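Local coordinates for tailspike protein (Acinetobacter phage vB_ApiP_P1, PDB 6E1R) that forms a trimeric phage tailspike that probably recognises and hydrolyses the capsular polysaccharide of its Acinetobacter host, at residues G188-S193 with I208-I213; R238-V243 with E268-G273. All blocks are in the same frame, centred on the assembly; numbering follows the deposited sequence.

Interaction 1 (G188-S193 with I208-I213); sequences GYLSQS and IDANLI
Ile213 lays its CG2 methyl over one face of the Tyr189 ring. Ile213 CG2 is 3.5 Å from the centroid of the Tyr189 ring and only 15° off the ring normal, a CH-pi contact. CG1 is anti to the backbone N (chi1 -175°), and from it Ile213 CD1 reaches the phenol end, 3.4 Å from Tyr189 OH. CG2 also meets Ser191 CB. Asn211 comes to the same ring obliquely, its ND2 3.3 Å from Tyr189 CE1. Leu190 and Leu212 lie side by side on the other face of the sheet. There Leu190 CD1 meets Leu212 CD2 and Ala210 CB. The two strands pair in parallel, as between successive turns of the right-handed beta-helix of tailspikes. Leu190 uses both backbone groups: its N donates to Asn211 O at 2.8 Å, and its O accepts from Ile213 N at 3.2 Å. The second donor stands 44° out of the carbonyl plane. Gln192 N then bonds to Ile213 O. Further out, Tyr189 OH is hydrogen-bonded to Glu247 O, and Ser191 OG to Glu162. Ser184 OG is hydrogen-bonded to both Gly188 O and Asn211 N.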
loop_
_atom_site.group_PDB
_atom_site.type_symbol
_atom_site.label_atom_id
_atom_site.label_comp_id
_atom_site.label_asym_id
_atom_site.label_seq_id
_atom_site.Cartn_x
_atom_site.Cartn_y
_atom_site.Cartn_z
ATOM N N GLY A 188 -26.670 15.943 0.310
ATOM C CA GLY A 188 -26.180 16.052 -1.050
ATOM C C GLY A 188 -24.756 15.548 -1.184
ATOM O O GLY A 188 -23.941 15.651 -0.267
ATOM N N TYR A 189 -24.453 15.004 -2.359
ATOM C CA TYR A 189 -23.172 14.353 -2.609
ATOM C C TYR A 189 -22.128 15.379 -3.037
ATOM O O TYR A 189 -22.311 16.078 -4.040
ATOM C CB TYR A 189 -23.322 13.275 -3.682
ATOM C CG TYR A 189 -23.308 11.858 -3.157
ATOM C CD1 TYR A 189 -22.832 11.565 -1.885
ATOM C CD2 TYR A 189 -23.765 10.808 -3.941
ATOM C CE1 TYR A 189 -22.814 10.263 -1.412
ATOM C CE2 TYR A 189 -23.753 9.509 -3.479
ATOM C CZ TYR A 189 -23.277 9.241 -2.214
ATOM O OH TYR A 189 -23.267 7.946 -1.758
ATOM N N LEU A 190 -21.036 15.465 -2.280
ATOM C CA LEU A 190 -19.830 16.161 -2.729
ATOM C C LEU A 190 -18.996 15.112 -3.452
ATOM O O LEU A 190 -18.110 14.483 -2.874
ATOM C CB LEU A 190 -19.085 16.786 -1.555
ATOM C CG LEU A 190 -18.241 18.043 -1.809
ATOM C CD1 LEU A 190 -17.742 18.626 -0.493
ATOM C CD2 LEU A 190 -17.075 17.772 -2.742
ATOM N N SER A 191 -19.290 14.916 -4.734
ATOM C CA SER A 191 -18.827 13.754 -5.478
ATOM C C SER A 191 -17.739 14.123 -6.478
ATOM O O SER A 191 -17.784 15.190 -7.099
ATOM C CB SER A 191 -19.994 13.087 -6.210
ATOM O OG SER A 191 -19.536 12.072 -7.086
ATOM N N GLN A 192 -16.770 13.221 -6.628
ATOM C CA GLN A 192 -15.711 13.309 -7.633
ATOM C C GLN A 192 -14.960 14.638 -7.542
ATOM O O GLN A 192 -14.849 15.397 -8.506
ATOM C CB GLN A 192 -16.275 13.078 -9.037
ATOM C CG GLN A 192 -16.801 11.665 -9.249
ATOM C CD GLN A 192 -17.250 11.408 -10.673
ATOM O OE1 GLN A 192 -17.339 12.328 -11.484
ATOM N NE2 GLN A 192 -17.536 10.148 -10.984
ATOM N N SER A 193 -14.435 14.903 -6.351
ATOM C CA SER A 193 -13.703 16.125 -6.064
ATOM C C SER A 193 -12.256 15.800 -5.714
ATOM O O SER A 193 -11.896 14.653 -5.435
ATOM C CB SER A 193 -14.358 16.905 -4.918
ATOM O OG SER A 193 -13.710 18.149 -4.714
ATOM N N ILE A 208 -14.899 19.678 7.130
ATOM C CA ILE A 208 -15.827 19.338 6.057
ATOM C C ILE A 208 -17.034 18.658 6.688
ATOM O O ILE A 208 -16.891 17.612 7.332
ATOM C CB ILE A 208 -15.192 18.420 4.999
ATOM C CG1 ILE A 208 -14.037 19.130 4.291
ATOM C CG2 ILE A 208 -16.239 17.968 3.993
ATOM C CD1 ILE A 208 -13.355 18.280 3.242
ATOM N N ASP A 209 -18.217 19.246 6.513
ATOM C CA ASP A 209 -19.440 18.650 7.037
ATOM C C ASP A 209 -20.391 18.293 5.902
ATOM O O ASP A 209 -21.591 18.577 5.974
ATOM C CB ASP A 209 -20.119 19.593 8.033
ATOM C CG ASP A 209 -21.116 18.875 8.927
ATOM O OD1 ASP A 209 -21.304 17.651 8.750
ATOM O OD2 ASP A 209 -21.712 19.532 9.805
ATOM N N ALA A 210 -19.863 17.679 4.848
ATOM C CA ALA A 210 -20.637 17.301 3.676
ATOM C C ALA A 210 -20.509 15.802 3.432
ATOM O O ALA A 210 -19.630 15.131 3.979
ATOM C CB ALA A 210 -20.182 18.087 2.439
ATOM N N ASN A 211 -21.397 15.280 2.589
ATOM C CA ASN A 211 -21.420 13.852 2.271
ATOM C C ASN A 211 -20.401 13.598 1.167
ATOM O O ASN A 211 -20.692 13.763 -0.021
ATOM C CB ASN A 211 -22.822 13.421 1.854
ATOM C CG ASN A 211 -23.003 11.915 1.877
ATOM O OD1 ASN A 211 -22.128 11.181 2.332
ATOM N ND2 ASN A 211 -24.148 11.448 1.389
ATOM N N LEU A 212 -19.199 13.185 1.562
ATOM C CA LEU A 212 -18.099 12.999 0.625
ATOM C C LEU A 212 -18.199 11.653 -0.079
ATOM O O LEU A 212 -18.546 10.640 0.534
ATOM C CB LEU A 212 -16.764 13.089 1.364
ATOM C CG LEU A 212 -16.447 14.427 2.031
ATOM C CD1 LEU A 212 -15.200 14.308 2.890
ATOM C CD2 LEU A 212 -16.281 15.517 0.986
ATOM N N ILE A 213 -17.874 11.641 -1.369
ATOM C CA ILE A 213 -17.769 10.390 -2.114
ATOM C C ILE A 213 -16.844 10.614 -3.303
ATOM O O ILE A 213 -16.907 11.650 -3.971
ATOM C CB ILE A 213 -19.156 9.859 -2.550
ATOM C CG1 ILE A 213 -19.016 8.489 -3.222
ATOM C CG2 ILE A 213 -19.849 10.837 -3.476
ATOM C CD1 ILE A 213 -20.336 7.817 -3.531
#

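Interaction 2 (R238-V243 with E268-G273); sequences RSLGVV and EWDSYG
Asp270 reaches across to Leu240 and Gly241 with its carboxylate. From CB, chi1 of 59° sets CG between the backbone N and the carbonyl carbon. Asp270 CG lies 3.7 Å from Leu240 CD2, and the two side chains cross at about a right angle. At the tip the oxygens part company. Asp270 OD1 takes the Gly241 N-H on its syn lone pair, 2.9 Å from Gly241 N with an angle of 160° at the hydrogen. It also lies close to Leu240 CA. Asp270 OD2 meets the apolar Leu240 CD2 at 3.4 Å. The side chain thus takes over the pairing where the regular backbone pattern fades. Upstream, Arg238 and Ser239 pair in parallel with Glu268 and Trp269, neighbouring strands in one parallel sheet of the beta-helix. Ser239 N donates to Glu268 O at 2.8 Å, while the bond from Asp270 N back to Ser239 O is weak. Arg238 and Glu268 run side by side, pointing the same way. The guanidinium and carboxylate planes are 84° apart, and Arg238 NE stays 4.1 Å from Glu268 OE1, beyond a salt bridge; Glu268 OE1 forms one with Lys235 NZ. Beyond Asp270 the chain turns a corner at Ser271 and Tyr272. Val243 CG2 packs on Ser271 CA and approaches the edge of the Tyr272 ring. Trp269 NE1 donates a hydrogen bond to Gly273 O, from above the carbonyl plane, and its ring stacks on Trp276.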
loop_
_atom_site.group_PDB
_atom_site.type_symbol
_atom_site.label_atom_id
_atom_site.label_comp_id
_atom_site.label_asym_id
_atom_site.label_seq_id
_atom_site.Cartn_x
_atom_site.Cartn_y
_atom_site.Cartn_z
ATOM N N ARG A 238 -17.024 15.220 8.821
ATOM C CA ARG A 238 -18.283 14.579 9.204
ATOM C C ARG A 238 -19.083 14.366 7.924
ATOM O O ARG A 238 -19.656 15.317 7.384
ATOM C CB ARG A 238 -19.106 15.409 10.178
ATOM C CG ARG A 238 -20.325 14.633 10.671
ATOM C CD ARG A 238 -21.417 15.533 11.226
ATOM N NE ARG A 238 -21.214 16.022 12.581
ATOM C CZ ARG A 238 -22.013 16.919 13.153
ATOM N NH1 ARG A 238 -23.042 17.408 12.474
ATOM N NH2 ARG A 238 -21.788 17.324 14.394
ATOM N N SER A 239 -19.122 13.132 7.443
ATOM C CA SER A 239 -19.866 12.796 6.234
ATOM C C SER A 239 -21.070 11.966 6.662
ATOM O O SER A 239 -20.937 10.783 6.982
ATOM C CB SER A 239 -18.985 12.052 5.235
ATOM O OG SER A 239 -17.829 12.807 4.921
ATOM N N LEU A 240 -22.245 12.583 6.655
ATOM C CA LEU A 240 -23.485 11.911 7.012
ATOM C C LEU A 240 -24.320 11.713 5.757
ATOM O O LEU A 240 -24.606 12.676 5.038
ATOM C CB LEU A 240 -24.265 12.709 8.057
ATOM C CG LEU A 240 -23.506 13.036 9.345
ATOM C CD1 LEU A 240 -24.443 13.628 10.388
ATOM C CD2 LEU A 240 -22.791 11.806 9.891
ATOM N N GLY A 241 -24.713 10.469 5.500
ATOM C CA GLY A 241 -25.491 10.166 4.319
ATOM C C GLY A 241 -26.785 9.436 4.612
ATOM O O GLY A 241 -27.310 9.503 5.728
ATOM N N VAL A 242 -27.303 8.734 3.606
ATOM C CA VAL A 242 -28.518 7.936 3.720
ATOM C C VAL A 242 -28.179 6.511 3.305
ATOM O O VAL A 242 -27.531 6.300 2.273
ATOM C CB VAL A 242 -29.653 8.509 2.850
ATOM C CG1 VAL A 242 -30.897 7.642 2.943
ATOM C CG2 VAL A 242 -29.962 9.945 3.252
ATOM N N VAL A 243 -28.619 5.537 4.105
ATOM C CA VAL A 243 -28.304 4.145 3.813
ATOM C C VAL A 243 -28.950 3.739 2.499
ATOM O O VAL A 243 -30.136 4.001 2.261
ATOM C CB VAL A 243 -28.762 3.237 4.965
ATOM C CG1 VAL A 243 -28.609 1.771 4.583
ATOM C CG2 VAL A 243 -27.978 3.544 6.231
ATOM N N GLU A 268 -15.550 11.248 10.928
ATOM C CA GLU A 268 -16.793 10.540 11.195
ATOM C C GLU A 268 -17.584 10.380 9.907
ATOM O O GLU A 268 -17.708 11.327 9.125
ATOM C CB GLU A 268 -17.641 11.279 12.237
ATOM C CG GLU A 268 -18.982 10.623 12.526
ATOM C CD GLU A 268 -19.786 11.369 13.574
ATOM O OE1 GLU A 268 -19.487 12.556 13.820
ATOM O OE2 GLU A 268 -20.717 10.769 14.149
ATOM N N TRP A 269 -18.115 9.178 9.694
ATOM C CA TRP A 269 -19.047 8.933 8.605
ATOM C C TRP A 269 -19.940 7.759 8.981
ATOM O O TRP A 269 -19.554 6.900 9.778
ATOM C CB TRP A 269 -18.330 8.666 7.273
ATOM C CG TRP A 269 -17.721 7.302 7.138
ATOM C CD1 TRP A 269 -18.317 6.187 6.624
ATOM C CD2 TRP A 269 -16.384 6.918 7.482
ATOM N NE1 TRP A 269 -17.442 5.129 6.645
ATOM C CE2 TRP A 269 -16.248 5.551 7.166
ATOM C CE3 TRP A 269 -15.292 7.594 8.035
ATOM C CZ2 TRP A 269 -15.064 4.847 7.384
ATOM C CZ3 TRP A 269 -14.116 6.893 8.251
ATOM C CH2 TRP A 269 -14.013 5.533 7.926
ATOM N N ASP A 270 -21.138 7.738 8.410
ATOM C CA ASP A 270 -22.143 6.742 8.766
ATOM C C ASP A 270 -22.653 6.061 7.497
ATOM O O ASP A 270 -21.999 6.062 6.445
ATOM C CB ASP A 270 -23.276 7.396 9.570
ATOM C CG ASP A 270 -23.968 8.518 8.808
ATOM O OD1 ASP A 270 -23.598 8.779 7.645
ATOM O OD2 ASP A 270 -24.890 9.141 9.377
ATOM N N SER A 271 -23.844 5.465 7.597
ATOM C CA SER A 271 -24.540 4.824 6.482
ATOM C C SER A 271 -23.743 3.674 5.875
ATOM O O SER A 271 -23.961 3.316 4.713
ATOM C CB SER A 271 -24.905 5.844 5.397
ATOM O OG SER A 271 -25.691 6.893 5.935
ATOM N N TYR A 272 -22.826 3.088 6.649
ATOM C CA TYR A 272 -21.988 1.980 6.188
ATOM C C TYR A 272 -21.174 2.380 4.958
ATOM O O TYR A 272 -21.050 1.619 3.997
ATOM C CB TYR A 272 -22.823 0.726 5.920
ATOM C CG TYR A 272 -23.634 0.288 7.118
ATOM C CD1 TYR A 272 -24.935 0.738 7.303
ATOM C CD2 TYR A 272 -23.094 -0.565 8.073
ATOM C CE1 TYR A 272 -25.679 0.347 8.400
ATOM C CE2 TYR A 272 -23.832 -0.963 9.175
ATOM C CZ TYR A 272 -25.123 -0.504 9.332
ATOM O OH TYR A 272 -25.862 -0.895 10.425
ATOM N N GLY A 273 -20.621 3.591 4.994
ATOM C CA GLY A 273 -19.794 4.047 3.893
ATOM C C GLY A 273 -18.542 3.205 3.742
ATOM O O GLY A 273 -17.974 2.714 4.717
#

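From the N terminus, 188-193 comes first and 208-213 closes interaction 1 after 14 intervening residues. The chain then runs on to 238-243, and 268-273 closes interaction 2 after 24 more. The two loops follow in series and neither nest nor cross. Interaction 1 joins two strands of the parallel sheet that also includes 273-278. Interaction 2 joins the first two strands of another, 235-239 and 267-270. Their centres are about 11 Å apart, and they touch directly. Ile208 O probably accepts a hydrogen bond from Arg238 N, and Ser239 OG bonds to Ala210 O. Segment 208-213 therefore lies between 188-193 and 238-243, linking the two sheets.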